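Local coordinates for isomaltodextranase (Arthrobacter globiformis, PDB 5AWO), which hydrolyses (1->6)-alpha-D-glucosidic linkages in dextran-like polysaccharides, releasing successive isomaltose units from the non-reducing chain ends, at residues P20-A25 with T543-A548; M318-F323 with G353-V358; P559-F564 with G594-G599. All coordinates share one frame; numbering follows the deposited sequence.

Interaction 1 (P20-A25 with T543-A548); sequences PPLRLA and TMTVTA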
ATOM      1  N   PRO A  20      -0.503 -11.687 -26.338  1.00 28.89           N
ATOM      2  CA  PRO A  20      -0.608 -10.255 -26.095  1.00 28.10           C
ATOM      3  C   PRO A  20      -0.502  -9.923 -24.595  1.00 26.15           C
ATOM      4  O   PRO A  20      -0.657 -10.821 -23.764  1.00 25.89           O
ATOM      5  CB  PRO A  20      -1.991  -9.889 -26.626  1.00 29.88           C
ATOM      6  CG  PRO A  20      -2.743 -11.166 -26.754  1.00 29.64           C
ATOM      7  CD  PRO A  20      -1.806 -12.320 -26.585  1.00 29.75           C
ATOM      8  N   PRO A  21      -0.226  -8.652 -24.267  1.00 24.35           N
ATOM      9  CA  PRO A  21      -0.182  -8.277 -22.842  1.00 24.34           C
ATOM     10  C   PRO A  21      -1.533  -8.450 -22.165  1.00 24.62           C
ATOM     11  O   PRO A  21      -2.583  -8.313 -22.790  1.00 25.75           O
ATOM     12  CB  PRO A  21       0.252  -6.810 -22.886  1.00 24.28           C
ATOM     13  CG  PRO A  21      -0.207  -6.312 -24.211  1.00 24.79           C
ATOM     14  CD  PRO A  21      -0.030  -7.483 -25.142  1.00 25.20           C
ATOM     15  N   LEU A  22      -1.502  -8.764 -20.869  1.00 22.65           N
ATOM     16  CA  LEU A  22      -2.709  -8.760 -20.049  1.00 22.99           C
ATOM     17  C   LEU A  22      -3.211  -7.320 -19.889  1.00 20.39           C
ATOM     18  O   LEU A  22      -2.409  -6.387 -19.866  1.00 22.74           O
ATOM     19  CB  LEU A  22      -2.377  -9.316 -18.660  1.00 22.46           C
ATOM     20  CG  LEU A  22      -1.981 -10.786 -18.558  1.00 24.08           C
ATOM     21  CD1 LEU A  22      -1.812 -11.156 -17.095  1.00 25.65           C
ATOM     22  CD2 LEU A  22      -3.007 -11.697 -19.213  1.00 24.85           C
ATOM     23  N   ARG A  23      -4.522  -7.154 -19.820  1.00 21.88           N
ATOM     24  CA  ARG A  23      -5.149  -5.885 -19.492  1.00 21.95           C
ATOM     25  C   ARG A  23      -5.107  -5.669 -17.973  1.00 21.55           C
ATOM     26  O   ARG A  23      -5.593  -6.520 -17.215  1.00 21.96           O
ATOM     27  CB  ARG A  23      -6.612  -5.876 -19.922  1.00 24.30           C
ATOM     28  CG  ARG A  23      -6.825  -5.934 -21.437  1.00 26.80           C
ATOM     29  CD  ARG A  23      -8.301  -6.052 -21.741  1.00 29.79           C
ATOM     30  NE  ARG A  23      -8.816  -7.346 -21.289  1.00 32.64           N
ATOM     31  CZ  ARG A  23     -10.099  -7.663 -21.160  1.00 35.84           C
ATOM     32  NH1 ARG A  23     -11.057  -6.781 -21.435  1.00 38.40           N
ATOM     33  NH2 ARG A  23     -10.429  -8.881 -20.736  1.00 39.36           N
ATOM     34  N   LEU A  24      -4.567  -4.527 -17.577  1.00 20.92           N
ATOM     35  CA  LEU A  24      -4.401  -4.200 -16.149  1.00 20.43           C
ATOM     36  C   LEU A  24      -5.446  -3.217 -15.655  1.00 21.43           C
ATOM     37  O   LEU A  24      -6.004  -2.444 -16.426  1.00 23.02           O
ATOM     38  CB  LEU A  24      -3.016  -3.616 -15.928  1.00 21.40           C
ATOM     39  CG  LEU A  24      -1.836  -4.512 -16.375  1.00 22.32           C
ATOM     40  CD1 LEU A  24      -0.501  -3.865 -16.070  1.00 23.65           C
ATOM     41  CD2 LEU A  24      -1.915  -5.868 -15.716  1.00 22.04           C
ATOM     42  N   ALA A  25      -5.685  -3.247 -14.339  1.00 20.13           N
ATOM     43  CA  ALA A  25      -6.605  -2.349 -13.680  1.00 19.98           C
ATOM     44  C   ALA A  25      -5.957  -1.616 -12.486  1.00 17.95           C
ATOM     45  O   ALA A  25      -6.667  -1.050 -11.659  1.00 18.55           O
ATOM     46  CB  ALA A  25      -7.844  -3.105 -13.237  1.00 20.90           C
ATOM     47  N   THR A 543      -4.827 -22.356 -20.947  1.00 25.50           N
ATOM     48  CA  THR A 543      -3.586 -21.607 -21.065  1.00 25.54           C
ATOM     49  C   THR A 543      -3.630 -20.388 -20.143  1.00 24.22           C
ATOM     50  O   THR A 543      -4.698 -19.893 -19.827  1.00 23.01           O
ATOM     51  CB  THR A 543      -3.246 -21.186 -22.517  1.00 25.89           C
ATOM     52  OG1 THR A 543      -4.107 -20.133 -22.971  1.00 25.82           O
ATOM     53  CG2 THR A 543      -3.361 -22.394 -23.465  1.00 26.95           C
ATOM     54  N   MET A 544      -2.453 -19.951 -19.733  1.00 25.92           N
ATOM     55  CA  MET A 544      -2.282 -18.666 -19.036  1.00 25.76           C
ATOM     56  C   MET A 544      -1.149 -17.905 -19.669  1.00 27.39           C
ATOM     57  O   MET A 544      -0.206 -18.505 -20.195  1.00 28.43           O
ATOM     58  CB  MET A 544      -1.955 -18.886 -17.546  1.00 25.29           C
ATOM     59  CG  MET A 544      -3.037 -19.610 -16.794  1.00 25.27           C
ATOM     60  SD  MET A 544      -4.526 -18.645 -16.472  1.00 25.31           S
ATOM     61  CE  MET A 544      -5.848 -19.828 -16.682  1.00 28.79           C
ATOM     62  N   THR A 545      -1.231 -16.579 -19.609  1.00 25.28           N
ATOM     63  CA  THR A 545      -0.164 -15.725 -20.086  1.00 26.14           C
ATOM     64  C   THR A 545       0.820 -15.450 -18.950  1.00 27.28           C
ATOM     65  O   THR A 545       0.396 -15.064 -17.851  1.00 27.64           O
ATOM     66  CB  THR A 545      -0.739 -14.407 -20.641  1.00 27.06           C
ATOM     67  OG1 THR A 545      -1.653 -14.700 -21.719  1.00 27.66           O
ATOM     68  CG2 THR A 545       0.367 -13.493 -21.111  1.00 27.17           C
ATOM     69  N   VAL A 546       2.111 -15.667 -19.206  1.00 27.66           N
ATOM     70  CA  VAL A 546       3.169 -15.522 -18.198  1.00 28.13           C
ATOM     71  C   VAL A 546       4.203 -14.521 -18.680  1.00 31.60           C
ATOM     72  O   VAL A 546       4.692 -14.615 -19.814  1.00 31.60           O
ATOM     73  CB  VAL A 546       3.866 -16.857 -17.863  1.00 27.60           C
ATOM     74  CG1 VAL A 546       5.010 -16.648 -16.865  1.00 28.41           C
ATOM     75  CG2 VAL A 546       2.864 -17.869 -17.319  1.00 27.24           C
ATOM     76  N   THR A 547       4.514 -13.543 -17.828  1.00 28.15           N
ATOM     77  CA  THR A 547       5.589 -12.613 -18.087  1.00 28.48           C
ATOM     78  C   THR A 547       6.579 -12.562 -16.927  1.00 28.70           C
ATOM     79  O   THR A 547       6.264 -12.953 -15.786  1.00 28.30           O
ATOM     80  CB  THR A 547       5.091 -11.172 -18.344  1.00 28.04           C
ATOM     81  OG1 THR A 547       4.351 -10.670 -17.206  1.00 28.64           O
ATOM     82  CG2 THR A 547       4.223 -11.093 -19.569  1.00 29.30           C
ATOM     83  N   ALA A 548       7.785 -12.106 -17.250  1.00 28.70           N
ATOM     84  CA  ALA A 548       8.736 -11.594 -16.267  1.00 26.61           C
ATOM     85  C   ALA A 548       9.132 -10.175 -16.648  1.00 26.46           C
ATOM     86  O   ALA A 548       9.315  -9.863 -17.837  1.00 25.58           O
ATOM     87  CB  ALA A 548       9.957 -12.497 -16.163  1.00 26.78           C
TER
HETATM   88  O   HOH W   1      -2.436 -12.633 -23.216  1.00 31.57           O
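Leu22 reaches Thr545 with one of its two methyl branches. Its CG stands anti to its carbonyl carbon (chi1 -66°), which directs the isobutyl group at the strand, and with CD1 extended beyond CG it is CD2 that comes to rest 3.8 Å from Thr545 CB, an apolar contact with the flank of the threonine. The two side chains pass alongside one another, pointing opposite ways, and the leucine methyl lies beside the hydroxyl, 4.1 Å from Leu22 CD2 to Thr545 OG1. Thr545 presents two different ends to the 20-25 loop. With OG1 beside its own backbone N (chi1 -59°), the methyl CG2 falls anti to that N and lies 3.9 Å from Pro20 O, while the hydroxyl turns to a bridging water. Strand 543-548 belongs to the six-stranded antiparallel sheet of the carbohydrate-binding module, a beta-sandwich classed as CBM35. Residues 17-18 form an outer strand of this same sheet, and the 20-25 loop carries the chain onward from it toward the catalytic barrel. The water donates to Pro20 O at 2.6 Å and to Thr545 OG1 at 2.7 Å, so a carbonyl and a hydroxyl that do not meet directly are coupled through one molecule. Thr545 OG1 is also hydrogen-bonded to Asp597 OD2; since the hydroxyl accepts from the water, its own proton probably serves the carboxylate. Thr545 is buried, with Pro559 and His561 of the neighbouring strand also touching its side chain. Farther along the loop, Arg23 forms a salt bridge with Asp513.

Interaction 2 (M318-F323 with G353-V358); sequences MRASTF and GNNAWV
Ala320 and Asn355 meet beta-carbon to beta-carbon, CB to CB at 4.1 Å, between the loops that follow the seventh and eighth strands of the GH27 (beta/alpha)8 barrel, 312-314 and 343-345. This is the buried, better-packed part. Ala320 points its methyl into the other loop, where Val358 CG2 also approaches it, at 4.5 Å from Ala320 CB. Val358, buried like Ala320 and Asn355, is itself braced by its neighbour in the chain, with Val358 CG2 3.5 Å above the ring plane of Trp357 and toward its rim. From its buried CB the Asn355 side chain carries its amide past Ala320 to the outer margin of the contact. Here burial and order give way: Ser321 is partly exposed and was modelled in two conformers, and it meets the amide through a plain packing contact, Asn355 ND2 lying 4.0 Å from Ser321 CA. Beyond it Gly353 and Asn354 lie at the surface. The 3-10 turn 320-322 that offers Ala320 is also held by partners outside the two loops. The carboxylate of Asp347 accepts the backbone N-H groups of Ala320 and Ser321, and Arg329 of helix 326-339 holds the carbonyls of Ala320 and Phe323 while also touching the Asn355 side chain. Within 318-323 itself the turn is tied by Thr322, whose backbone N and hydroxyl both donate to the same carbonyl oxygen of Arg319, the hydroxyl bond measuring 2.7 Å from Thr322 OG1 to Arg319 O.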
ATOM      1  N   MET A 318       2.251   6.297  13.318  1.00 12.03           N
ATOM      2  CA  MET A 318       2.671   5.684  14.579  1.00 12.05           C
ATOM      3  C   MET A 318       2.963   6.781  15.605  1.00 12.57           C
ATOM      4  O   MET A 318       3.797   7.656  15.375  1.00 13.32           O
ATOM      5  CB  MET A 318       3.892   4.788  14.373  1.00 12.47           C
ATOM      6  CG  MET A 318       3.567   3.589  13.523  1.00 12.52           C
ATOM      7  SD  MET A 318       4.923   2.430  13.359  1.00 13.70           S
ATOM      8  CE  MET A 318       5.949   3.308  12.192  1.00 15.46           C
ATOM      9  N   ARG A 319       2.264   6.695  16.736  1.00 12.39           N
ATOM     10  CA  ARG A 319       2.390   7.674  17.818  1.00 12.83           C
ATOM     11  C   ARG A 319       2.858   6.880  19.071  1.00 13.12           C
ATOM     12  O   ARG A 319       2.065   6.435  19.916  1.00 13.13           O
ATOM     13  CB  ARG A 319       1.088   8.416  18.045  1.00 13.36           C
ATOM     14  CG  ARG A 319       0.555   9.163  16.814  1.00 13.04           C
ATOM     15  CD  ARG A 319      -0.549  10.167  17.176  1.00 13.81           C
ATOM     16  NE  ARG A 319       0.045  11.211  17.978  1.00 14.18           N
ATOM     17  CZ  ARG A 319      -0.577  11.975  18.868  1.00 15.15           C
ATOM     18  NH1 ARG A 319      -1.898  11.974  19.012  1.00 14.49           N
ATOM     19  NH2 ARG A 319       0.161  12.793  19.596  1.00 16.92           N
ATOM     20  N   ALA A 320       4.143   6.579  19.100  1.00 13.17           N
ATOM     21  CA  ALA A 320       4.643   5.583  20.083  1.00 14.24           C
ATOM     22  C   ALA A 320       4.321   5.959  21.516  1.00 14.42           C
ATOM     23  O   ALA A 320       3.951   5.103  22.337  1.00 14.91           O
ATOM     24  CB  ALA A 320       6.136   5.376  19.931  1.00 14.84           C
ATOM     25  N   SER A 321       4.468   7.232  21.846  1.00 16.29           N
ATOM     26  CA  SER A 321       4.263   7.738  23.218  0.50 16.71           C
ATOM     27  C   SER A 321       2.818   7.688  23.670  1.00 17.02           C
ATOM     28  O   SER A 321       2.518   7.859  24.853  1.00 17.96           O
ATOM     29  CB  SER A 321       4.726   9.188  23.333  0.50 17.97           C
ATOM     30  OG  SER A 321       3.769  10.058  22.763  0.50 17.80           O
ATOM     31  N   THR A 322       1.891   7.477  22.736  1.00 14.86           N
ATOM     32  CA  THR A 322       0.473   7.408  23.096  1.00 14.31           C
ATOM     33  C   THR A 322       0.015   6.048  23.611  1.00 14.63           C
ATOM     34  O   THR A 322      -1.125   5.925  24.048  1.00 16.00           O
ATOM     35  CB  THR A 322      -0.451   7.817  21.937  1.00 14.54           C
ATOM     36  OG1 THR A 322      -0.417   6.840  20.881  1.00 14.48           O
ATOM     37  CG2 THR A 322      -0.073   9.190  21.400  1.00 15.03           C
ATOM     38  N   PHE A 323       0.861   5.036  23.477  1.00 14.24           N
ATOM     39  CA  PHE A 323       0.557   3.695  23.955  1.00 13.81           C
ATOM     40  C   PHE A 323       0.931   3.542  25.424  1.00 14.30           C
ATOM     41  O   PHE A 323       1.693   4.339  25.969  1.00 15.47           O
ATOM     42  CB  PHE A 323       1.222   2.640  23.070  1.00 13.27           C
ATOM     43  CG  PHE A 323       0.584   2.559  21.688  1.00 13.02           C
ATOM     44  CD1 PHE A 323       0.952   3.434  20.667  1.00 13.18           C
ATOM     45  CD2 PHE A 323      -0.430   1.659  21.447  1.00 12.68           C
ATOM     46  CE1 PHE A 323       0.289   3.385  19.433  1.00 12.93           C
ATOM     47  CE2 PHE A 323      -1.066   1.611  20.228  1.00 12.63           C
ATOM     48  CZ  PHE A 323      -0.710   2.466  19.212  1.00 12.99           C
ATOM     49  N   GLY A 353      10.595  10.745  23.825  1.00 18.66           N
ATOM     50  CA  GLY A 353      11.019  10.194  25.121  1.00 19.35           C
ATOM     51  C   GLY A 353      12.082   9.129  24.931  1.00 19.99           C
ATOM     52  O   GLY A 353      13.061   9.364  24.223  1.00 20.02           O
ATOM     53  N   ASN A 354      11.894   7.959  25.561  1.00 22.56           N
ATOM     54  CA  ASN A 354      12.833   6.839  25.382  1.00 24.42           C
ATOM     55  C   ASN A 354      12.314   5.852  24.350  1.00 24.37           C
ATOM     56  O   ASN A 354      12.550   4.669  24.525  1.00 26.88           O
ATOM     57  CB  ASN A 354      13.014   5.913  26.637  1.00 28.46           C
ATOM     58  CG  ASN A 354      13.167   6.627  27.961  1.00 28.92           C
ATOM     59  OD1 ASN A 354      13.750   7.716  28.040  1.00 35.67           O
ATOM     60  ND2 ASN A 354      12.715   5.945  29.052  1.00 29.91           N
ATOM     61  N   ASN A 355      11.552   6.278  23.340  1.00 20.39           N
ATOM     62  CA  ASN A 355      10.916   5.313  22.429  1.00 19.99           C
ATOM     63  C   ASN A 355      11.501   5.208  21.044  1.00 19.48           C
ATOM     64  O   ASN A 355      10.945   4.515  20.200  1.00 18.81           O
ATOM     65  CB  ASN A 355       9.417   5.611  22.345  1.00 19.50           C
ATOM     66  CG  ASN A 355       8.704   5.248  23.596  1.00 20.95           C
ATOM     67  OD1 ASN A 355       9.009   4.205  24.185  1.00 21.86           O
ATOM     68  ND2 ASN A 355       7.753   6.049  24.000  1.00 21.05           N
ATOM     69  N   ALA A 356      12.631   5.850  20.775  1.00 19.07           N
ATOM     70  CA  ALA A 356      13.277   5.711  19.456  1.00 19.66           C
ATOM     71  C   ALA A 356      13.498   4.274  19.033  1.00 19.41           C
ATOM     72  O   ALA A 356      13.363   3.906  17.859  1.00 20.01           O
ATOM     73  CB  ALA A 356      14.614   6.454  19.437  1.00 20.98           C
ATOM     74  N   TRP A 357      13.842   3.434  20.010  1.00 18.99           N
ATOM     75  CA  TRP A 357      14.090   2.026  19.742  1.00 17.29           C
ATOM     76  C   TRP A 357      12.967   1.289  18.963  1.00 16.50           C
ATOM     77  O   TRP A 357      13.220   0.345  18.228  1.00 17.71           O
ATOM     78  CB  TRP A 357      14.381   1.288  21.070  1.00 17.64           C
ATOM     79  CG  TRP A 357      13.190   1.325  21.997  1.00 16.72           C
ATOM     80  CD1 TRP A 357      12.909   2.269  22.953  1.00 17.65           C
ATOM     81  CD2 TRP A 357      12.107   0.403  22.021  1.00 16.05           C
ATOM     82  NE1 TRP A 357      11.718   1.995  23.548  1.00 17.29           N
ATOM     83  CE2 TRP A 357      11.193   0.860  22.992  1.00 15.82           C
ATOM     84  CE3 TRP A 357      11.801  -0.754  21.295  1.00 16.35           C
ATOM     85  CZ2 TRP A 357      10.021   0.174  23.283  1.00 16.06           C
ATOM     86  CZ3 TRP A 357      10.622  -1.421  21.569  1.00 16.25           C
ATOM     87  CH2 TRP A 357       9.741  -0.946  22.571  1.00 16.39           C
ATOM     88  N   VAL A 358      11.717   1.729  19.140  1.00 15.55           N
ATOM     89  CA  VAL A 358      10.543   1.101  18.497  1.00 16.31           C
ATOM     90  C   VAL A 358      10.740   1.045  16.975  1.00 15.25           C
ATOM     91  O   VAL A 358      10.372   0.082  16.280  1.00 14.87           O
ATOM     92  CB  VAL A 358       9.235   1.932  18.803  1.00 18.19           C
ATOM     93  CG1 VAL A 358       8.010   1.424  18.020  1.00 19.55           C
ATOM     94  CG2 VAL A 358       8.938   1.923  20.313  1.00 19.98           C
TER

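Interaction 3 (P559-F564 with G594-G599); sequences PVHVSF and GATDKG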
ATOM      1  N   PRO A 559       5.314 -11.744 -23.162  1.00 31.36           N
ATOM      2  CA  PRO A 559       4.259 -12.632 -22.699  1.00 31.61           C
ATOM      3  C   PRO A 559       4.191 -13.870 -23.576  1.00 34.11           C
ATOM      4  O   PRO A 559       4.322 -13.762 -24.802  1.00 35.02           O
ATOM      5  CB  PRO A 559       2.978 -11.796 -22.839  1.00 30.65           C
ATOM      6  CG  PRO A 559       3.408 -10.406 -23.114  1.00 31.19           C
ATOM      7  CD  PRO A 559       4.782 -10.494 -23.713  1.00 30.28           C
ATOM      8  N   VAL A 560       4.025 -15.022 -22.948  1.00 33.83           N
ATOM      9  CA  VAL A 560       3.797 -16.271 -23.659  1.00 35.52           C
ATOM     10  C   VAL A 560       2.641 -17.029 -23.030  1.00 35.56           C
ATOM     11  O   VAL A 560       2.404 -16.946 -21.820  1.00 31.65           O
ATOM     12  CB  VAL A 560       5.051 -17.179 -23.702  1.00 36.06           C
ATOM     13  CG1 VAL A 560       6.168 -16.517 -24.499  1.00 36.61           C
ATOM     14  CG2 VAL A 560       5.521 -17.562 -22.302  1.00 37.36           C
ATOM     15  N   HIS A 561       1.918 -17.768 -23.860  1.00 34.40           N
ATOM     16  CA  HIS A 561       0.904 -18.684 -23.379  1.00 32.47           C
ATOM     17  C   HIS A 561       1.617 -19.928 -22.903  1.00 34.35           C
ATOM     18  O   HIS A 561       2.347 -20.564 -23.673  1.00 36.36           O
ATOM     19  CB  HIS A 561      -0.083 -19.065 -24.488  1.00 32.90           C
ATOM     20  CG  HIS A 561      -0.872 -17.914 -25.029  1.00 31.32           C
ATOM     21  ND1 HIS A 561      -1.821 -17.249 -24.286  1.00 29.84           N
ATOM     22  CD2 HIS A 561      -0.869 -17.324 -26.248  1.00 29.71           C
ATOM     23  CE1 HIS A 561      -2.356 -16.288 -25.015  1.00 29.39           C
ATOM     24  NE2 HIS A 561      -1.800 -16.316 -26.216  1.00 31.30           N
ATOM     25  N   VAL A 562       1.426 -20.263 -21.631  1.00 32.03           N
ATOM     26  CA  VAL A 562       1.899 -21.505 -21.054  1.00 30.60           C
ATOM     27  C   VAL A 562       0.694 -22.434 -20.969  1.00 30.48           C
ATOM     28  O   VAL A 562      -0.405 -21.996 -20.620  1.00 30.93           O
ATOM     29  CB  VAL A 562       2.527 -21.265 -19.660  1.00 30.02           C
ATOM     30  CG1 VAL A 562       2.915 -22.582 -19.009  1.00 31.33           C
ATOM     31  CG2 VAL A 562       3.729 -20.347 -19.784  1.00 30.92           C
ATOM     32  N   SER A 563       0.868 -23.702 -21.338  1.00 30.82           N
ATOM     33  CA  SER A 563      -0.260 -24.615 -21.434  1.00 30.19           C
ATOM     34  C   SER A 563      -0.378 -25.493 -20.209  1.00 29.34           C
ATOM     35  O   SER A 563       0.634 -25.886 -19.626  1.00 32.54           O
ATOM     36  CB  SER A 563      -0.139 -25.482 -22.704  1.00 32.49           C
ATOM     37  OG  SER A 563      -0.121 -24.656 -23.852  1.00 35.15           O
ATOM     38  N   PHE A 564      -1.618 -25.802 -19.844  1.00 28.55           N
ATOM     39  CA  PHE A 564      -1.968 -26.522 -18.627  1.00 29.50           C
ATOM     40  C   PHE A 564      -2.965 -27.652 -18.951  1.00 29.03           C
ATOM     41  O   PHE A 564      -4.145 -27.395 -19.165  1.00 29.45           O
ATOM     42  CB  PHE A 564      -2.583 -25.546 -17.606  1.00 29.82           C
ATOM     43  CG  PHE A 564      -1.624 -24.494 -17.120  1.00 29.88           C
ATOM     44  CD1 PHE A 564      -1.447 -23.309 -17.821  1.00 29.11           C
ATOM     45  CD2 PHE A 564      -0.900 -24.682 -15.950  1.00 30.10           C
ATOM     46  CE1 PHE A 564      -0.561 -22.336 -17.375  1.00 29.85           C
ATOM     47  CE2 PHE A 564      -0.010 -23.710 -15.507  1.00 28.93           C
ATOM     48  CZ  PHE A 564       0.161 -22.540 -16.215  1.00 30.03           C
ATOM     49  N   GLY A 594      -5.720 -13.983 -19.989  1.00 22.19           N
ATOM     50  CA  GLY A 594      -6.143 -12.980 -20.973  1.00 23.89           C
ATOM     51  C   GLY A 594      -7.281 -13.426 -21.887  1.00 25.27           C
ATOM     52  O   GLY A 594      -7.744 -14.578 -21.840  1.00 24.51           O
ATOM     53  N   ALA A 595      -7.740 -12.501 -22.715  1.00 25.89           N
ATOM     54  CA  ALA A 595      -8.862 -12.757 -23.624  1.00 26.63           C
ATOM     55  C   ALA A 595      -8.548 -13.851 -24.654  1.00 27.50           C
ATOM     56  O   ALA A 595      -9.452 -14.568 -25.092  1.00 27.70           O
ATOM     57  CB  ALA A 595      -9.277 -11.473 -24.323  1.00 27.42           C
ATOM     58  N   THR A 596      -7.273 -13.994 -24.990  1.00 26.63           N
ATOM     59  CA  THR A 596      -6.827 -14.985 -25.962  1.00 28.47           C
ATOM     60  C   THR A 596      -6.370 -16.273 -25.287  1.00 28.69           C
ATOM     61  O   THR A 596      -5.913 -17.199 -25.956  1.00 30.67           O
ATOM     62  CB  THR A 596      -5.676 -14.440 -26.837  1.00 29.05           C
ATOM     63  OG1 THR A 596      -4.516 -14.178 -26.035  1.00 29.87           O
ATOM     64  CG2 THR A 596      -6.095 -13.167 -27.569  1.00 29.41           C
ATOM     65  N   ASP A 597      -6.457 -16.334 -23.960  1.00 26.34           N
ATOM     66  CA  ASP A 597      -6.159 -17.573 -23.268  1.00 24.60           C
ATOM     67  C   ASP A 597      -7.367 -18.491 -23.315  1.00 24.39           C
ATOM     68  O   ASP A 597      -8.506 -18.056 -23.472  1.00 24.37           O
ATOM     69  CB  ASP A 597      -5.701 -17.328 -21.816  1.00 25.37           C
ATOM     70  CG  ASP A 597      -4.238 -16.934 -21.722  1.00 25.60           C
ATOM     71  OD1 ASP A 597      -3.345 -17.674 -22.207  1.00 26.05           O
ATOM     72  OD2 ASP A 597      -3.950 -15.852 -21.157  1.00 25.11           O
ATOM     73  N   LYS A 598      -7.095 -19.776 -23.161  1.00 26.50           N
ATOM     74  CA  LYS A 598      -8.110 -20.805 -23.226  1.00 28.81           C
ATOM     75  C   LYS A 598      -8.393 -21.363 -21.838  1.00 26.97           C
ATOM     76  O   LYS A 598      -7.471 -21.650 -21.086  1.00 28.70           O
ATOM     77  CB  LYS A 598      -7.624 -21.940 -24.136  1.00 31.39           C
ATOM     78  CG  LYS A 598      -8.649 -23.036 -24.367  1.00 33.85           C
ATOM     79  CD  LYS A 598      -8.131 -24.054 -25.378  1.00 36.97           C
ATOM     80  CE  LYS A 598      -9.220 -25.040 -25.769  1.00 39.55           C
ATOM     81  NZ  LYS A 598      -8.692 -26.114 -26.661  1.00 39.26           N
ATOM     82  N   GLY A 599      -9.665 -21.508 -21.514  1.00 27.14           N
ATOM     83  CA  GLY A 599     -10.109 -22.216 -20.328  1.00 26.37           C
ATOM     84  C   GLY A 599      -9.911 -21.490 -19.004  1.00 26.96           C
ATOM     85  O   GLY A 599     -10.191 -20.289 -18.884  1.00 25.49           O
TER
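His561 sets the edge of its imidazole against Asp597 and Thr596. A chi1 of -63° places CG beside the backbone N and leans the ring off strand 559-564 toward the loop, where ND1 donates to Asp597 OD1 at 2.6 Å. The bond is short but bent, with an N-H...O angle of 146°; ND1 comes from above the carboxylate plane, 47° out of it, and ring and carboxylate are nearly perpendicular. Beside it, close to the ring plane, Thr596 OG1 lies 3.2 Å from His561 CE1. The 594-599 loop links two strands of the CBM35 beta-sandwich and opens with a type I beta turn, closed by Asp597 N to Gly594 O at 3.0 Å. The aspartate also ties the turn with its side chain: Gly594 N donates to Asp597 OD2 at 2.8 Å on the anti lone pair. Thus OD1 takes His561 ND1 and Thr543 OG1, while OD2 takes Gly594 N and Thr545 OG1; the charge of this buried carboxylate would probably favour a protonated His561. Without the carboxylate, as with an alanine here, His561 ND1 and Gly594 N lose their acceptor, and the imidazole is likely to turn more freely.

How the interactions relate
Interactions 1 and 3 are neighbours, their centres 8 Å apart, in the carbohydrate-binding module; their strands 542-549 and 555-564 run side by side, antiparallel, in one sheet. Asp597 of interaction 3 joins them, hydrogen-bonded to Thr543 and Thr545 on the strand of interaction 1, and Pro20 touches Thr596. Interaction 2 lies in the catalytic barrel on the opposite side of the chain's centre, with centres 45 Å from interaction 1 and 51 Å from interaction 3. Along the sequence, interaction 1 spans interaction 2, while interaction 3 follows both. The binding module is thus built from both chain ends, with the barrel and a further beta-sandwich domain between them in sequence.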